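Clostripain-related protein (Bacteroides thetaiotaomicron, PDB 5L20) is probably a cysteine peptidase of the clostripain (C11) family, seen here as an N-terminal piece of a longer chain. Local coordinates at residues L16-N21 with P81-A86; F50-T53 with K57-L60; D95-R98 with R104-M107; S24-N29 with I109-M114. All blocks are in the same frame, centred on the assembly; numbering follows the deposited sequence. Where two conformers were deposited one is given.

From the N terminus, the chain leaves strand 10-16 through the loop 16-21, which opens contact 1, and enters helix 23-37, where contact 4 begins. Contact 2 then ties strands 45-52 and 57-66 into a hairpin, so its short loop lies within the larger loops of both contact 1 and contact 4. Contact 1 closes at 81-86, just before helix 86-99. Contact 3 follows in series, joining the end of that helix to edge strand 104-109, and it too falls inside the span of contact 4. Contact 4 closes last, at 109-114, and crosses contact 1. Together they bind a central mixed sheet to a helix on each of its faces.

Contact 1: L16-N21 with P81-A86; sequences LPWSDN and PAYTTA
The phenol ring of Tyr83 meets Pro17 and Trp18 obliquely: CD1 lies 3.9 Å from Pro17 CB, while its far end reaches the beta carbon of Trp18. In the plane of the same ring, at its edge, sits CG of Pro81. The indole of Trp18 has the backbone N of Asp20 over one face, offset toward the rim, and is not stacked on the tyrosine; the two side chains run side by side and point the same way. With CG anti to the backbone N (chi1 -178°), the indole extends beyond Tyr83, leaving CB to do the touching, 3.2 Å from Tyr83 OH. Trp18 NE1 donates to Asp20 OD1 over 3.0 Å, meeting the carboxylate from above its plane in a bent bond that probably only steadies the pyrrole side of the indole. Cys52, on strand 45-52, touches both aromatic residues. The loop 81-86 is itself tightly folded: a type I turn runs from Ala82 to Thr85, and Ala82 O accepts from both Thr85 N and Thr85 OG1, the latter at 2.8 Å. The same threonine hydroxyl caps Gly88 N at the start of helix 86-99. Tyr83 OH is hydrogen-bonded to Ala55 O, and an alanine here would probably leave that carbonyl without its mate and open a gap beside Pro17 and Trp18. No hydrogen bond links the two loops directly, so they meet by van der Waals packing, Tyr83 OH and ring carbons against Pro17 and Trp18 CB, while the phenol spends its polarity on a third loop.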
loop_
_atom_site.group_PDB
_atom_site.type_symbol
_atom_site.label_atom_id
_atom_site.label_comp_id
_atom_site.label_asym_id
_atom_site.label_seq_id
_atom_site.Cartn_x
_atom_site.Cartn_y
_atom_site.Cartn_z
ATOM N N LEU A 16 -4.133 -1.164 -1.398
ATOM C CA LEU A 16 -5.295 -0.462 -1.925
ATOM C C LEU A 16 -5.645 -1.041 -3.300
ATOM O O LEU A 16 -5.419 -0.401 -4.351
ATOM C CB LEU A 16 -5.041 1.061 -1.992
ATOM C CG LEU A 16 -4.674 1.697 -0.648
ATOM C CD1 LEU A 16 -4.099 3.100 -0.892
ATOM C CD2 LEU A 16 -5.898 1.745 0.247
ATOM N N PRO A 17 -6.160 -2.257 -3.322
ATOM C CA PRO A 17 -6.533 -2.854 -4.607
ATOM C C PRO A 17 -7.739 -2.128 -5.197
ATOM O O PRO A 17 -8.396 -1.319 -4.522
ATOM C CB PRO A 17 -6.860 -4.306 -4.241
ATOM C CG PRO A 17 -7.305 -4.238 -2.809
ATOM C CD PRO A 17 -6.441 -3.155 -2.183
ATOM N N TRP A 18 -8.059 -2.450 -6.443
ATOM C CA TRP A 18 -9.099 -1.688 -7.147
ATOM C C TRP A 18 -10.452 -1.762 -6.461
ATOM O O TRP A 18 -10.915 -2.836 -6.090
ATOM C CB TRP A 18 -9.213 -2.191 -8.589
ATOM C CG TRP A 18 -10.212 -1.440 -9.408
ATOM C CD1 TRP A 18 -11.367 -1.932 -9.927
ATOM C CD2 TRP A 18 -10.134 -0.064 -9.803
ATOM N NE1 TRP A 18 -12.031 -0.938 -10.627
ATOM C CE2 TRP A 18 -11.294 0.217 -10.552
ATOM C CE3 TRP A 18 -9.213 0.959 -9.569
ATOM C CZ2 TRP A 18 -11.548 1.486 -11.098
ATOM C CZ3 TRP A 18 -9.468 2.227 -10.111
ATOM C CH2 TRP A 18 -10.628 2.468 -10.860
ATOM N N SER A 19 -11.097 -0.603 -6.292
ATOM C CA SER A 19 -12.312 -0.477 -5.484
ATOM C C SER A 19 -13.495 0.045 -6.287
ATOM O O SER A 19 -14.574 0.248 -5.738
ATOM C CB SER A 19 -12.093 0.498 -4.319
ATOM O OG SER A 19 -11.992 1.829 -4.844
ATOM N N ASP A 20 -13.253 0.263 -7.577
ATOM C CA ASP A 20 -14.202 0.893 -8.520
ATOM C C ASP A 20 -14.466 2.384 -8.267
ATOM O O ASP A 20 -14.332 3.175 -9.200
ATOM C CB ASP A 20 -15.528 0.124 -8.558
ATOM C CG ASP A 20 -15.428 -1.202 -9.337
ATOM O OD1 ASP A 20 -15.041 -1.176 -10.538
ATOM O OD2 ASP A 20 -15.715 -2.278 -8.748
ATOM N N ASN A 21 -14.836 2.777 -7.046
ATOM C CA ASN A 21 -15.310 4.151 -6.793
ATOM C C ASN A 21 -14.748 4.804 -5.526
ATOM O O ASN A 21 -15.193 5.871 -5.126
ATOM C CB ASN A 21 -16.848 4.174 -6.745
ATOM C CG ASN A 21 -17.405 3.482 -5.517
ATOM O OD1 ASN A 21 -16.713 2.699 -4.866
ATOM N ND2 ASN A 21 -18.658 3.761 -5.201
ATOM N N PRO A 81 -2.044 -6.850 -12.615
ATOM C CA PRO A 81 -1.748 -7.651 -11.412
ATOM C C PRO A 81 -2.955 -8.479 -10.988
ATOM O O PRO A 81 -4.078 -8.003 -11.096
ATOM C CB PRO A 81 -1.415 -6.600 -10.359
ATOM C CG PRO A 81 -2.160 -5.395 -10.782
ATOM C CD PRO A 81 -2.159 -5.413 -12.317
ATOM N N ALA A 82 -2.728 -9.698 -10.516
ATOM C CA ALA A 82 -3.817 -10.615 -10.223
ATOM C C ALA A 82 -4.182 -10.542 -8.745
ATOM O O ALA A 82 -4.068 -11.523 -7.991
ATOM C CB ALA A 82 -3.425 -12.034 -10.621
ATOM N N TYR A 83 -4.608 -9.360 -8.328
ATOM C CA TYR A 83 -4.738 -9.075 -6.906
ATOM C C TYR A 83 -5.957 -9.750 -6.279
ATOM O O TYR A 83 -6.108 -9.708 -5.063
ATOM C CB TYR A 83 -4.765 -7.554 -6.672
ATOM C CG TYR A 83 -5.745 -6.845 -7.572
ATOM C CD1 TYR A 83 -7.098 -6.764 -7.252
ATOM C CD2 TYR A 83 -5.297 -6.230 -8.747
ATOM C CE1 TYR A 83 -7.996 -6.137 -8.093
ATOM C CE2 TYR A 83 -6.200 -5.609 -9.596
ATOM C CZ TYR A 83 -7.537 -5.565 -9.253
ATOM O OH TYR A 83 -8.433 -4.941 -10.075
ATOM N N THR A 84 -6.833 -10.389 -7.065
ATOM C CA THR A 84 -7.925 -11.164 -6.472
ATOM C C THR A 84 -7.569 -12.640 -6.303
ATOM O O THR A 84 -8.429 -13.438 -5.904
ATOM C CB THR A 84 -9.231 -11.084 -7.301
ATOM O OG1 THR A 84 -9.047 -11.776 -8.551
ATOM C CG2 THR A 84 -9.663 -9.617 -7.551
ATOM N N THR A 85 -6.312 -13.011 -6.591
ATOM C CA THR A 85 -5.857 -14.404 -6.497
ATOM C C THR A 85 -4.788 -14.540 -5.424
ATOM O O THR A 85 -4.073 -13.580 -5.115
ATOM C CB THR A 85 -5.260 -14.944 -7.831
ATOM O OG1 THR A 85 -4.010 -14.317 -8.080
ATOM C CG2 THR A 85 -6.202 -14.694 -9.022
ATOM N N ALA A 86 -4.695 -15.726 -4.845
ATOM C CA ALA A 86 -3.714 -15.945 -3.796
ATOM C C ALA A 86 -2.300 -15.773 -4.342
ATOM O O ALA A 86 -1.439 -15.158 -3.698
ATOM C CB ALA A 86 -3.899 -17.316 -3.182
#

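Contact 2: F50-T53 with K57-L60; sequences FMCT and KATL
Phe50 and Ala58 make the densest spot of this antiparallel pairing, with the ring tip CZ only 3.4 Å from the Ala58 methyl. The phenylalanine CG stands anti to its own nitrogen (chi1 172°), which brings the CZ end of the ring to Ala58, obliquely, while its CB meets Leu60 CD1 at 3.9 Å. Cys52 lies on the same face, its SG loosely against Ala58 CB. Tyr78 approaches the Phe50 ring edge-to-face and helix 86-99 packs beyond, so this side of the hairpin is buried in the core. The backbone is just as close. Met51 and Thr59 form a hydrogen-bonded pair, Met51 N donating to Thr59 O over 2.9 Å and Thr59 N returning a bond to Met51 O at 3.0 Å. At the flanking non-hydrogen-bonded pairs the alpha carbons draw in to 4.5 Å for Phe50 with Leu60 and 4.0 Å for Cys52 with Ala58, where CA-H...O contacts supplement the ladder. The other end is open and wet. There the chain turns a corner at Thr53, whose N still donates to Lys57 O over 2.8 Å but in a more bent bond. The Thr53 and Lys57 side chains cross obliquely, and the lysine turns at chi3 (54°) so that NZ reaches a water that also hydrogen-bonds Thr53 OG1. Main-chain bonds thus define the register of the hairpin and the apolar packing backs it, whereas on the exposed side the lysine charge reaches Thr53 only through a water, probably a weaker link than the main-chain bonds.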
loop_
_atom_site.group_PDB
_atom_site.type_symbol
_atom_site.label_atom_id
_atom_site.label_comp_id
_atom_site.label_asym_id
_atom_site.label_seq_id
_atom_site.Cartn_x
_atom_site.Cartn_y
_atom_site.Cartn_z
ATOM N N PHE A 50 0.870 -0.231 -2.042
ATOM C CA PHE A 50 0.420 -0.776 -3.322
ATOM C C PHE A 50 -0.906 -0.138 -3.623
ATOM O O PHE A 50 -1.850 -0.274 -2.840
ATOM C CB PHE A 50 0.267 -2.297 -3.275
ATOM C CG PHE A 50 -0.365 -2.906 -4.497
ATOM C CD1 PHE A 50 -1.752 -3.014 -4.618
ATOM C CD2 PHE A 50 0.450 -3.404 -5.527
ATOM C CE1 PHE A 50 -2.322 -3.642 -5.748
ATOM C CE2 PHE A 50 -0.106 -4.022 -6.644
ATOM C CZ PHE A 50 -1.487 -4.144 -6.762
ATOM N N MET A 51 -1.022 0.554 -4.755
ATOM C CA MET A 51 -2.309 1.116 -5.115
ATOM C C MET A 51 -2.639 0.899 -6.585
ATOM O O MET A 51 -1.826 1.232 -7.461
ATOM C CB MET A 51 -2.381 2.610 -4.792
ATOM C CG MET A 51 -3.722 3.169 -5.174
ATOM S SD MET A 51 -3.915 4.867 -4.642
ATOM C CE MET A 51 -5.421 5.275 -5.494
ATOM N N CYS A 52 -3.809 0.331 -6.841
ATOM C CA CYS A 52 -4.370 0.256 -8.197
ATOM C C CYS A 52 -4.830 1.642 -8.607
ATOM O O CYS A 52 -5.676 2.236 -7.946
ATOM C CB CYS A 52 -5.537 -0.727 -8.264
ATOM S SG CYS A 52 -5.059 -2.462 -8.188
ATOM N N THR A 53 -4.281 2.161 -9.701
ATOM C CA THR A 53 -4.748 3.449 -10.199
ATOM C C THR A 53 -5.873 3.242 -11.214
ATOM O O THR A 53 -6.660 4.161 -11.479
ATOM C CB THR A 53 -3.609 4.227 -10.835
ATOM O OG1 THR A 53 -3.005 3.397 -11.826
ATOM C CG2 THR A 53 -2.545 4.583 -9.799
ATOM N N LYS A 57 -3.966 -1.481 -13.572
ATOM C CA LYS A 57 -2.683 -0.805 -13.416
ATOM C C LYS A 57 -2.457 -0.484 -11.950
ATOM O O LYS A 57 -3.340 0.064 -11.293
ATOM C CB LYS A 57 -2.623 0.490 -14.234
ATOM C CG LYS A 57 -2.582 0.264 -15.741
ATOM C CD LYS A 57 -2.517 1.594 -16.464
ATOM C CE LYS A 57 -1.358 2.422 -15.941
ATOM N NZ LYS A 57 -1.365 3.808 -16.487
ATOM N N ALA A 58 -1.272 -0.802 -11.446
ATOM C CA ALA A 58 -0.953 -0.493 -10.058
ATOM C C ALA A 58 0.477 -0.048 -9.925
ATOM O O ALA A 58 1.325 -0.317 -10.798
ATOM C CB ALA A 58 -1.197 -1.707 -9.152
ATOM N N THR A 59 0.748 0.623 -8.818
ATOM C CA THR A 59 2.093 1.044 -8.489
ATOM C C THR A 59 2.436 0.621 -7.062
ATOM O O THR A 59 1.552 0.598 -6.191
ATOM C CB THR A 59 2.247 2.579 -8.669
ATOM O OG1 THR A 59 3.570 2.999 -8.350
ATOM C CG2 THR A 59 1.275 3.329 -7.801
ATOM N N LEU A 60 3.702 0.268 -6.836
ATOM C CA LEU A 60 4.236 0.040 -5.503
ATOM C C LEU A 60 5.209 1.170 -5.186
ATOM O O LEU A 60 6.144 1.424 -5.962
ATOM C CB LEU A 60 4.950 -1.307 -5.417
ATOM C CG LEU A 60 5.367 -1.736 -4.012
ATOM C CD1 LEU A 60 4.142 -2.281 -3.280
ATOM C CD2 LEU A 60 6.432 -2.807 -4.064
HETATM O O HOH W 1 -3.043 4.933 -14.175
#

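Contact 3: D95-R98 with R104-M107; sequences DVQR and RYSM
Tyr105, Gln97 and Val96 share the whole of the burial here, with the tyrosine ring contributing most. Rising from edge strand 104-109 toward helix 86-99, it meets the aliphatic part of Gln97 at about a right angle: Gln97 CG lies 3.9 Å from Tyr105 CZ, and Gln97 CA is 3.8 Å from Tyr105 OH. Tyr105 CG, set anti to the carbonyl carbon (chi1 -65°), directs the ring at Gln97 and Val96 of the helix. Amide and ring planes stand 71° apart, so the carboxamide does not lie flat on the ring. Instead a water donates to Gln97 OE1 over 2.8 Å and to Tyr105 OH over 3.2 Å, bridging the two polar ends. Val96 completes the contact more loosely, its CG1 being 4.3 Å from Tyr105 CE2, and turns on to Phe13 of the neighbouring strand. The hydroxyl is also bonded to Ser100 O and Thr102 N in the helix-to-strand connection, while Gln97 NE2 is bonded to Leu93 O. The chemistry is therefore divided: carbon atoms seat the helix end on the sheet, and the phenol oxygen, gripped by backbone and water together, pins the connecting loop that joins them.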
loop_
_atom_site.group_PDB
_atom_site.type_symbol
_atom_site.label_atom_id
_atom_site.label_comp_id
_atom_site.label_asym_id
_atom_site.label_seq_id
_atom_site.Cartn_x
_atom_site.Cartn_y
_atom_site.Cartn_z
ATOM N N ASP A 95 7.234 -8.871 -3.204
ATOM C CA ASP A 95 7.821 -7.590 -3.629
ATOM C C ASP A 95 8.023 -6.688 -2.389
ATOM O O ASP A 95 9.072 -6.073 -2.216
ATOM C CB ASP A 95 6.915 -6.873 -4.631
ATOM C CG ASP A 95 6.915 -7.503 -6.011
ATOM O OD1 ASP A 95 7.872 -8.235 -6.361
ATOM O OD2 ASP A 95 5.959 -7.201 -6.752
ATOM N N VAL A 96 6.996 -6.585 -1.540
ATOM C CA VAL A 96 7.109 -5.742 -0.345
ATOM C C VAL A 96 8.299 -6.178 0.501
ATOM O O VAL A 96 9.094 -5.351 0.972
ATOM C CB VAL A 96 5.793 -5.801 0.487
ATOM C CG1 VAL A 96 5.987 -5.122 1.868
ATOM C CG2 VAL A 96 4.692 -5.134 -0.305
ATOM N N GLN A 97 8.452 -7.489 0.682
ATOM C CA GLN A 97 9.546 -7.979 1.492
ATOM C C GLN A 97 10.917 -7.706 0.846
ATOM O O GLN A 97 11.859 -7.397 1.546
ATOM C CB GLN A 97 9.383 -9.472 1.735
ATOM C CG GLN A 97 8.184 -9.822 2.604
ATOM C CD GLN A 97 8.018 -11.322 2.656
ATOM O OE1 GLN A 97 8.752 -12.037 3.363
ATOM N NE2 GLN A 97 7.072 -11.821 1.875
ATOM N N ARG A 98 11.014 -7.834 -0.479
ATOM C CA ARG A 98 12.284 -7.568 -1.183
ATOM C C ARG A 98 12.666 -6.115 -1.043
ATOM O O ARG A 98 13.818 -5.819 -0.729
ATOM C CB ARG A 98 12.182 -7.937 -2.661
ATOM C CG ARG A 98 12.575 -9.381 -2.943
ATOM C CD ARG A 98 12.565 -9.700 -4.453
ATOM N NE ARG A 98 11.210 -9.632 -4.997
ATOM C CZ ARG A 98 10.437 -10.697 -5.193
ATOM N NH1 ARG A 98 10.892 -11.920 -4.957
ATOM N NH2 ARG A 98 9.220 -10.536 -5.646
ATOM N N ARG A 104 9.314 -7.141 11.296
ATOM C CA ARG A 104 7.859 -7.213 11.403
ATOM C C ARG A 104 7.186 -6.575 10.192
ATOM O O ARG A 104 7.726 -5.639 9.583
ATOM C CB ARG A 104 7.355 -6.453 12.650
ATOM C CG ARG A 104 7.832 -6.889 14.035
ATOM C CD ARG A 104 7.167 -5.910 15.089
ATOM N NE ARG A 104 7.977 -4.728 15.436
ATOM C CZ ARG A 104 7.575 -3.445 15.515
ATOM N NH1 ARG A 104 6.323 -3.038 15.256
ATOM N NH2 ARG A 104 8.471 -2.527 15.866
ATOM N N TYR A 105 5.975 -7.055 9.899
ATOM C CA TYR A 105 5.105 -6.508 8.850
ATOM C C TYR A 105 3.705 -6.336 9.349
ATOM O O TYR A 105 3.240 -7.147 10.139
ATOM C CB TYR A 105 5.056 -7.453 7.621
ATOM C CG TYR A 105 6.406 -7.551 6.948
ATOM C CD1 TYR A 105 7.387 -8.408 7.428
ATOM C CD2 TYR A 105 6.697 -6.741 5.854
ATOM C CE1 TYR A 105 8.656 -8.458 6.845
ATOM C CE2 TYR A 105 7.973 -6.789 5.262
ATOM C CZ TYR A 105 8.916 -7.641 5.780
ATOM O OH TYR A 105 10.174 -7.660 5.183
ATOM N N SER A 106 3.050 -5.272 8.905
ATOM C CA SER A 106 1.632 -5.096 9.143
ATOM C C SER A 106 0.933 -4.710 7.851
ATOM O O SER A 106 1.601 -4.286 6.898
ATOM C CB SER A 106 1.377 -4.027 10.201
ATOM O OG SER A 106 1.775 -2.751 9.726
ATOM N N MET A 107 -0.392 -4.832 7.817
ATOM C CA MET A 107 -1.122 -4.596 6.586
ATOM C C MET A 107 -2.323 -3.738 6.858
ATOM O O MET A 107 -3.067 -3.991 7.810
ATOM C CB MET A 107 -1.513 -5.947 5.977
ATOM C CG MET A 107 -1.797 -5.929 4.516
ATOM S SD MET A 107 -1.911 -7.644 3.915
ATOM C CE MET A 107 -2.422 -7.228 2.257
HETATM O O HOH W 2 10.842 -10.774 4.769
#

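Contact 4: S24-N29 with I109-M114; sequences SNFYQN and IGCHGM
Phe26 presses its ring tip on the backbone of Gly110 where strand 104-109, in the mixed sheet of this alpha/beta domain, probably part of a caspase-like fold as in other C11 peptidases, runs out into a loop. Gly110, hydrogen-bonded through its backbone to Tyr15, comes first along that loop: its O lies 3.3 Å from Phe26 CZ, and its carbonyl carbon 3.5 Å from the same atom, obliquely to the ring. A beta carbon built on Gly110 would stand tight against Phe26 CE1, so the lack of a side chain here probably allows the close approach of helix 23-37. Cys111 follows, with its N 3.6 Å from Phe26 CZ and its CA at the ring edge, in plane; its side chain sets out away from the helix. His112 and Gly113 are then consistent with the His-Gly motif of clan CD peptidases. His112 packs on the backbone of a bound peptide, and Gly113 hydrogen-bonds to it through its own backbone. The Phe26 ring also touches a modified side chain of that peptide, so it borders the ligand as well as the loop. Replacing the ring by an alanine's methyl is likely to open a gap beside Gly110 and Cys111 and remove its packing against the peptide's modified side chain. The torsion responsible sets CG anti to the carbonyl carbon (chi1 -68°), aiming the ring outward from the helix until Phe26 CE1 stands 3.8 Å from Gly110 C.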
loop_
_atom_site.group_PDB
_atom_site.type_symbol
_atom_site.label_atom_id
_atom_site.label_comp_id
_atom_site.label_asym_id
_atom_site.label_seq_id
_atom_site.Cartn_x
_atom_site.Cartn_y
_atom_site.Cartn_z
ATOM N N SER A 24 -10.486 8.003 -5.340
ATOM C CA SER A 24 -10.224 9.356 -4.881
ATOM C C SER A 24 -10.108 9.403 -3.350
ATOM O O SER A 24 -9.242 10.093 -2.805
ATOM C CB SER A 24 -11.309 10.319 -5.394
ATOM O OG SER A 24 -12.626 9.837 -5.153
ATOM N N ASN A 25 -10.967 8.648 -2.662
ATOM C CA ASN A 25 -10.852 8.561 -1.204
ATOM C C ASN A 25 -9.487 8.010 -0.793
ATOM O O ASN A 25 -8.899 8.443 0.185
ATOM C CB ASN A 25 -11.972 7.699 -0.623
ATOM C CG ASN A 25 -13.357 8.222 -0.979
ATOM O OD1 ASN A 25 -13.966 7.784 -1.961
ATOM N ND2 ASN A 25 -13.854 9.161 -0.190
ATOM N N PHE A 26 -8.968 7.032 -1.547
ATOM C CA PHE A 26 -7.665 6.470 -1.245
ATOM C C PHE A 26 -6.548 7.509 -1.391
ATOM O O PHE A 26 -5.599 7.546 -0.596
ATOM C CB PHE A 26 -7.363 5.283 -2.172
ATOM C CG PHE A 26 -8.235 4.060 -1.939
ATOM C CD1 PHE A 26 -9.044 3.918 -0.822
ATOM C CD2 PHE A 26 -8.219 3.045 -2.884
ATOM C CE1 PHE A 26 -9.821 2.789 -0.669
ATOM C CE2 PHE A 26 -8.983 1.919 -2.743
ATOM C CZ PHE A 26 -9.790 1.786 -1.652
ATOM N N TYR A 27 -6.623 8.340 -2.434
ATOM C CA TYR A 27 -5.632 9.387 -2.572
ATOM C C TYR A 27 -5.625 10.315 -1.351
ATOM O O TYR A 27 -4.564 10.692 -0.885
ATOM C CB TYR A 27 -5.867 10.183 -3.859
ATOM C CG TYR A 27 -5.401 9.450 -5.099
ATOM C CD1 TYR A 27 -4.071 9.030 -5.214
ATOM C CD2 TYR A 27 -6.272 9.186 -6.147
ATOM C CE1 TYR A 27 -3.624 8.353 -6.356
ATOM C CE2 TYR A 27 -5.836 8.511 -7.296
ATOM C CZ TYR A 27 -4.520 8.109 -7.385
ATOM O OH TYR A 27 -4.081 7.443 -8.520
ATOM N N GLN A 28 -6.803 10.610 -0.804
ATOM C CA GLN A 28 -6.873 11.449 0.390
ATOM C C GLN A 28 -6.352 10.696 1.621
ATOM O O GLN A 28 -5.690 11.271 2.484
ATOM C CB GLN A 28 -8.314 11.936 0.608
ATOM C CG GLN A 28 -8.546 12.798 1.859
ATOM C CD GLN A 28 -7.744 14.104 1.842
ATOM O OE1 GLN A 28 -7.497 14.679 0.782
ATOM N NE2 GLN A 28 -7.327 14.563 3.016
ATOM N N ASN A 29 -6.638 9.388 1.701
ATOM C CA ASN A 29 -6.030 8.583 2.763
ATOM C C ASN A 29 -4.484 8.650 2.730
ATOM O O ASN A 29 -3.807 8.790 3.763
ATOM C CB ASN A 29 -6.430 7.100 2.654
ATOM C CG ASN A 29 -7.902 6.843 2.936
ATOM O OD1 ASN A 29 -8.521 6.027 2.272
ATOM N ND2 ASN A 29 -8.473 7.534 3.935
ATOM N N ILE A 109 -5.621 -2.466 4.738
ATOM C CA ILE A 109 -6.344 -2.817 3.528
ATOM C C ILE A 109 -7.524 -1.885 3.361
ATOM O O ILE A 109 -8.423 -1.866 4.208
ATOM C CB ILE A 109 -6.818 -4.265 3.555
ATOM C CG1 ILE A 109 -5.606 -5.194 3.803
ATOM C CG2 ILE A 109 -7.574 -4.565 2.270
ATOM C CD1 ILE A 109 -5.994 -6.660 3.789
ATOM N N GLY A 110 -7.521 -1.135 2.261
ATOM C CA GLY A 110 -8.621 -0.206 1.976
ATOM C C GLY A 110 -9.375 -0.685 0.756
ATOM O O GLY A 110 -8.740 -1.025 -0.245
ATOM N N CYS A 111 -10.712 -0.703 0.829
ATOM C CA CYS A 111 -11.592 -1.130 -0.271
ATOM C C CYS A 111 -13.026 -1.205 0.245
ATOM O O CYS A 111 -13.301 -0.745 1.348
ATOM C CB CYS A 111 -11.170 -2.501 -0.834
ATOM S SG CYS A 111 -10.659 -2.458 -2.540
ATOM N N HIS A 112 -13.921 -1.817 -0.529
ATOM C CA HIS A 112 -15.278 -2.143 -0.059
ATOM C C HIS A 112 -15.216 -3.454 0.709
ATOM O O HIS A 112 -14.454 -4.351 0.336
ATOM C CB HIS A 112 -16.268 -2.310 -1.213
ATOM C CG HIS A 112 -16.518 -1.055 -1.981
ATOM N ND1 HIS A 112 -17.493 -0.140 -1.625
ATOM C CD2 HIS A 112 -15.922 -0.565 -3.091
ATOM C CE1 HIS A 112 -17.479 0.861 -2.487
ATOM N NE2 HIS A 112 -16.542 0.627 -3.388
ATOM N N GLY A 113 -16.017 -3.586 1.754
ATOM C CA GLY A 113 -16.022 -4.819 2.535
ATOM C C GLY A 113 -17.391 -5.436 2.680
ATOM O O GLY A 113 -18.405 -4.716 2.758
ATOM N N MET A 114 -17.418 -6.768 2.738
ATOM C CA MET A 114 -18.642 -7.528 2.933
ATOM C C MET A 114 -18.342 -8.744 3.810
ATOM O O MET A 114 -18.785 -9.863 3.543
ATOM C CB MET A 114 -19.228 -7.945 1.582
ATOM C CG MET A 114 -20.661 -8.389 1.614
ATOM S SD MET A 114 -21.776 -7.076 2.136
ATOM C CE MET A 114 -23.279 -8.068 2.164
#